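Local coordinates for SusD-like protein BACOVA_02651 (Bacteroides ovatus, PDB 5E75) that binds polysaccharide at the cell surface and probably captures xyloglucan there before its transport into the periplasm for degradation, at residues D153-I158 with A188-A193; Q291-D296 with N397-I402. All coordinates share one frame; numbering follows the deposited sequence.

Contact 1 of 2, residues D153-I158 with A188-A193; sequences DVFQFI and AKVYLA. With EDO (1,2-ethanediol), chain C.
Phe155 and Val190 mark the nearest backbone approach, CA to CA 7.7 Å, of two nearly antiparallel helical segments whose axes pass 10.8 Å apart at 158°. The side chains that meet are all apolar, and no hydrogen bond crosses the contact. Val190 meets the Phe155 ring at its edge and in its plane, CG1 lying 3.9 Å from Phe155 CD1. Farther out on the same ring, CE1 is 3.8 Å from the carbonyl O of Val190, and CZ approaches the Ala193 carbonyl carbon, with Ala193 CB 4.3 Å from Phe155 CE1. These are helices 151-168 and 180-195 of the helical, TPR-related SusD fold; helix 103-125 flanks the pair, Tyr121 touching Ile158 and Phe122 touching Val190. Ile158 adds its CG2 branch, which stands anti to the backbone N (CG1 at chi1 -70°) and packs 3.8 Å from Val190 CG2. Trp197 meets the Phe155 ring edge-to-face; an alanine in place of Phe155 would probably open a gap beside Val190 and Ala193 and leave the Trp197 indole without its aromatic mate. Next to Val190, Lys189 forms a salt bridge with Asp362 and a weak hydrogen bond to an ethanediol (Lys189 NZ to ethanediol O1, 3.3 Å).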
# COMPACT_ATOMS: atom_id res chain seq x y z
N ASP A 153 11.00 -3.69 -19.55
CA ASP A 153 12.22 -4.17 -18.90
C ASP A 153 12.02 -4.27 -17.39
O ASP A 153 12.48 -5.22 -16.76
CB ASP A 153 13.41 -3.21 -19.12
CG ASP A 153 13.86 -3.10 -20.57
OD1 ASP A 153 14.17 -4.12 -21.20
OD2 ASP A 153 13.97 -1.95 -21.03
N VAL A 154 11.37 -3.26 -16.82
CA VAL A 154 11.15 -3.19 -15.38
C VAL A 154 10.28 -4.37 -14.96
O VAL A 154 10.61 -5.08 -14.01
CB VAL A 154 10.56 -1.83 -14.94
CG1 VAL A 154 10.34 -1.80 -13.43
CG2 VAL A 154 11.50 -0.69 -15.33
N PHE A 155 9.22 -4.64 -15.72
CA PHE A 155 8.41 -5.82 -15.45
C PHE A 155 9.23 -7.11 -15.46
O PHE A 155 9.10 -7.94 -14.56
CB PHE A 155 7.28 -5.98 -16.47
CG PHE A 155 5.97 -5.33 -16.08
CD1 PHE A 155 5.23 -5.80 -15.00
CD2 PHE A 155 5.43 -4.31 -16.84
CE1 PHE A 155 4.00 -5.24 -14.67
CE2 PHE A 155 4.21 -3.75 -16.52
CZ PHE A 155 3.51 -4.21 -15.43
N GLN A 156 10.06 -7.30 -16.48
CA GLN A 156 10.83 -8.53 -16.56
C GLN A 156 11.83 -8.64 -15.41
O GLN A 156 12.03 -9.73 -14.87
CB GLN A 156 11.55 -8.61 -17.91
CG GLN A 156 12.28 -9.92 -18.13
CD GLN A 156 11.33 -11.07 -18.29
OE1 GLN A 156 10.43 -11.04 -19.13
NE2 GLN A 156 11.49 -12.09 -17.46
N PHE A 157 12.43 -7.53 -15.00
CA PHE A 157 13.39 -7.51 -13.90
C PHE A 157 12.70 -7.94 -12.60
O PHE A 157 13.22 -8.75 -11.83
CB PHE A 157 13.98 -6.10 -13.82
CG PHE A 157 15.14 -5.95 -12.88
CD1 PHE A 157 14.93 -5.75 -11.52
CD2 PHE A 157 16.43 -5.98 -13.35
CE1 PHE A 157 16.00 -5.60 -10.65
CE2 PHE A 157 17.50 -5.83 -12.50
CZ PHE A 157 17.29 -5.64 -11.14
N ILE A 158 11.52 -7.38 -12.36
CA ILE A 158 10.71 -7.74 -11.21
C ILE A 158 10.36 -9.23 -11.22
O ILE A 158 10.52 -9.93 -10.22
CB ILE A 158 9.41 -6.90 -11.20
CG1 ILE A 158 9.70 -5.43 -10.88
CG2 ILE A 158 8.40 -7.44 -10.20
CD1 ILE A 158 8.58 -4.48 -11.30
N ALA A 188 1.81 -13.04 -8.56
CA ALA A 188 0.47 -13.06 -9.12
C ALA A 188 -0.00 -11.64 -9.43
O ALA A 188 -0.59 -11.39 -10.51
CB ALA A 188 -0.49 -13.75 -8.18
N LYS A 189 0.25 -10.72 -8.51
CA LYS A 189 -0.13 -9.32 -8.69
C LYS A 189 0.60 -8.69 -9.88
O LYS A 189 0.03 -7.91 -10.63
CB LYS A 189 0.12 -8.49 -7.42
CG LYS A 189 -0.75 -8.85 -6.25
CD LYS A 189 -0.49 -7.95 -5.07
CE LYS A 189 -0.79 -6.50 -5.37
NZ LYS A 189 -0.75 -5.69 -4.10
N VAL A 190 1.87 -9.04 -10.03
CA VAL A 190 2.69 -8.51 -11.13
C VAL A 190 2.19 -9.02 -12.49
O VAL A 190 2.03 -8.23 -13.42
CB VAL A 190 4.19 -8.84 -10.89
CG1 VAL A 190 5.01 -8.45 -12.10
CG2 VAL A 190 4.70 -8.11 -9.66
N TYR A 191 1.93 -10.32 -12.60
CA TYR A 191 1.40 -10.85 -13.85
C TYR A 191 0.03 -10.24 -14.18
O TYR A 191 -0.25 -9.89 -15.33
CB TYR A 191 1.31 -12.37 -13.81
CG TYR A 191 2.61 -13.08 -14.15
CD1 TYR A 191 3.24 -12.88 -15.37
CD2 TYR A 191 3.20 -13.93 -13.24
CE1 TYR A 191 4.41 -13.52 -15.69
CE2 TYR A 191 4.38 -14.59 -13.56
CZ TYR A 191 4.98 -14.36 -14.78
OH TYR A 191 6.16 -15.01 -15.12
N LEU A 192 -0.83 -10.10 -13.17
CA LEU A 192 -2.12 -9.46 -13.42
C LEU A 192 -1.94 -8.03 -13.90
O LEU A 192 -2.60 -7.58 -14.85
CB LEU A 192 -3.03 -9.51 -12.18
CG LEU A 192 -4.41 -8.85 -12.33
CD1 LEU A 192 -5.25 -9.52 -13.44
CD2 LEU A 192 -5.13 -8.87 -11.00
N ALA A 193 -1.02 -7.29 -13.26
CA ALA A 193 -0.76 -5.92 -13.65
C ALA A 193 -0.20 -5.83 -15.07
O ALA A 193 -0.54 -4.92 -15.82
CB ALA A 193 0.22 -5.24 -12.66
C1 EDO C . 3.45 -5.12 -4.23
O1 EDO C . 2.25 -4.37 -4.38
C2 EDO C . 4.58 -4.25 -3.68
O2 EDO C . 5.25 -3.55 -4.73

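Contact 2 of 2, residues Q291-D296 with N397-I402; sequences QYELAD and NKKSSI
Glu293 faces Asn397 and Lys399 in a water-mediated polar contact at the surface, between the loop that joins helices 286-291 and 297-303 and the loop that joins helices 382-393 and 404-415. No direct hydrogen bond links the two segments. Glu293 opens a type I beta turn that runs to Asp296, closed by Asp296 N bonding to Glu293 O, and its side chain reaches from this corner to the other loop, extended beyond CG (chi2 172°). Its carboxylate oxygens have separate tasks. OE1 stands 4.0 Å from Asn397 OD1, two acceptors that cannot bond each other; waters 1 and 3 each donate to both, water 1 at 2.8 Å from Glu293 OE1 and 3.0 Å from Asn397 OD1. The side chains cross at about a right angle, with the carboxylate and amide planes 36° apart. The Asn397 amide is held at its other end by ND2, which bonds to Lys398 O at 3.2 Å, rising well above that carbonyl's plane. Glu293 OE2 lies 4.5 Å from Lys399 NZ, too far for a salt bridge; water 2 fills the interval, accepting from Lys399 NZ and donating to Glu293 OE2 at 2.6 Å. The bend at the end of the lysine chain (chi4 -69°) sets NZ beside this water. OE2 also forms a salt bridge with Arg391 of helix 382-393, whose NE bonds to Asn397 O, so one guanidinium serves both loops. With Arg391 in direct contact and the Lys399 ammonium one water away, the Glu293 carboxylate is probably stabilised as the anion, while Glu293 OE1 and Asn397 OD1, both acceptors, are bridged by waters that donate to each.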
# COMPACT_ATOMS: atom_id res chain seq x y z
N GLN A 291 -17.78 4.56 -0.60
CA GLN A 291 -17.48 3.21 -1.10
C GLN A 291 -17.95 2.14 -0.13
O GLN A 291 -18.27 1.02 -0.55
CB GLN A 291 -15.98 3.01 -1.37
CG GLN A 291 -15.38 3.98 -2.38
CD GLN A 291 -16.15 4.04 -3.66
OE1 GLN A 291 -16.72 5.08 -4.02
NE2 GLN A 291 -16.21 2.93 -4.35
N TYR A 292 -17.97 2.43 1.17
CA TYR A 292 -18.42 1.44 2.13
C TYR A 292 -19.93 1.23 1.99
O TYR A 292 -20.72 2.16 2.14
CB TYR A 292 -18.08 1.85 3.56
CG TYR A 292 -16.60 2.06 3.77
CD1 TYR A 292 -15.73 0.99 3.98
CD2 TYR A 292 -16.06 3.34 3.73
CE1 TYR A 292 -14.36 1.19 4.14
CE2 TYR A 292 -14.69 3.55 3.88
CZ TYR A 292 -13.86 2.48 4.09
OH TYR A 292 -12.50 2.69 4.24
N GLU A 293 -20.31 -0.00 1.73
CA GLU A 293 -21.73 -0.35 1.74
C GLU A 293 -22.27 -0.14 3.14
O GLU A 293 -21.54 -0.18 4.12
CB GLU A 293 -21.89 -1.80 1.27
CG GLU A 293 -21.47 -1.94 -0.20
CD GLU A 293 -21.42 -3.37 -0.71
OE1 GLU A 293 -22.15 -4.22 -0.18
OE2 GLU A 293 -20.63 -3.63 -1.66
N LEU A 294 -23.57 0.11 3.24
CA LEU A 294 -24.19 0.43 4.52
C LEU A 294 -23.89 -0.62 5.59
O LEU A 294 -23.61 -0.26 6.74
CB LEU A 294 -25.70 0.59 4.35
CG LEU A 294 -26.50 0.98 5.59
CD1 LEU A 294 -25.97 2.24 6.25
CD2 LEU A 294 -27.95 1.17 5.15
N ALA A 295 -23.88 -1.89 5.20
CA ALA A 295 -23.63 -2.98 6.11
C ALA A 295 -22.16 -3.11 6.48
O ALA A 295 -21.84 -3.81 7.44
CB ALA A 295 -24.13 -4.28 5.52
N ASP A 296 -21.26 -2.44 5.75
CA ASP A 296 -19.80 -2.64 5.89
C ASP A 296 -19.21 -1.73 6.96
O ASP A 296 -18.19 -1.06 6.74
CB ASP A 296 -19.14 -2.38 4.52
CG ASP A 296 -17.73 -2.93 4.39
OD1 ASP A 296 -17.26 -3.66 5.26
OD2 ASP A 296 -17.12 -2.61 3.36
N ASN A 397 -22.86 -9.30 2.66
CA ASN A 397 -23.38 -10.30 1.75
C ASN A 397 -22.39 -10.72 0.67
O ASN A 397 -21.63 -9.91 0.15
CB ASN A 397 -24.67 -9.81 1.09
CG ASN A 397 -24.43 -8.62 0.16
OD1 ASN A 397 -24.36 -7.48 0.60
ND2 ASN A 397 -24.31 -8.89 -1.14
N LYS A 398 -22.42 -12.00 0.34
CA LYS A 398 -21.67 -12.50 -0.80
C LYS A 398 -22.36 -12.08 -2.09
O LYS A 398 -23.57 -11.80 -2.12
CB LYS A 398 -21.55 -14.02 -0.73
CG LYS A 398 -20.79 -14.50 0.48
CD LYS A 398 -20.71 -16.02 0.52
CE LYS A 398 -19.95 -16.50 1.73
NZ LYS A 398 -20.07 -17.98 1.86
N LYS A 399 -21.59 -12.03 -3.17
CA LYS A 399 -22.11 -11.70 -4.49
C LYS A 399 -22.15 -12.96 -5.37
O LYS A 399 -21.22 -13.76 -5.36
CB LYS A 399 -21.25 -10.61 -5.13
CG LYS A 399 -21.36 -9.27 -4.42
CD LYS A 399 -20.54 -8.19 -5.10
CE LYS A 399 -20.83 -6.82 -4.54
NZ LYS A 399 -22.19 -6.36 -4.89
N SER A 400 -23.24 -13.12 -6.12
CA SER A 400 -23.40 -14.29 -6.99
C SER A 400 -22.68 -14.10 -8.31
O SER A 400 -22.47 -15.06 -9.04
CB SER A 400 -24.89 -14.56 -7.25
OG SER A 400 -25.50 -13.41 -7.77
N SER A 401 -22.32 -12.86 -8.61
CA SER A 401 -21.51 -12.55 -9.78
C SER A 401 -20.77 -11.24 -9.53
O SER A 401 -21.26 -10.39 -8.78
CB SER A 401 -22.39 -12.44 -11.02
OG SER A 401 -23.16 -11.26 -10.99
N ILE A 402 -19.58 -11.10 -10.11
CA ILE A 402 -18.81 -9.87 -9.98
C ILE A 402 -18.35 -9.35 -11.32
O ILE A 402 -18.14 -10.13 -12.27
CB ILE A 402 -17.58 -10.03 -9.04
CG1 ILE A 402 -16.60 -11.08 -9.55
CG2 ILE A 402 -18.04 -10.38 -7.63
CD1 ILE A 402 -15.34 -11.23 -8.70
O HOH W 1 -23.79 -4.87 2.03
O HOH W 2 -21.85 -3.52 -3.97
O HOH W 3 -24.49 -5.30 -1.58

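In the fold
Contact 1 and contact 2 are separate in both sequence and space: their centres lie about 30 Å apart, their nearest atoms about 11 Å, and contact 1 closes along the chain before contact 2 opens. They join different parts of the fold, paired helices in one and surface loops in the other. Residues 153-158 and 188-193 pack helix on helix, buried, through apolar side chains, about 17 Å from the centre of the chain; residues 291-296 and 397-402 meet through water, about 22 Å from it. A magnesium ion lies about 7 Å from the Phe155 side chain in contact 1. The ethanediol near Lys189, also bonded to Cys119 and Arg126, probably came from the crystallisation liquor.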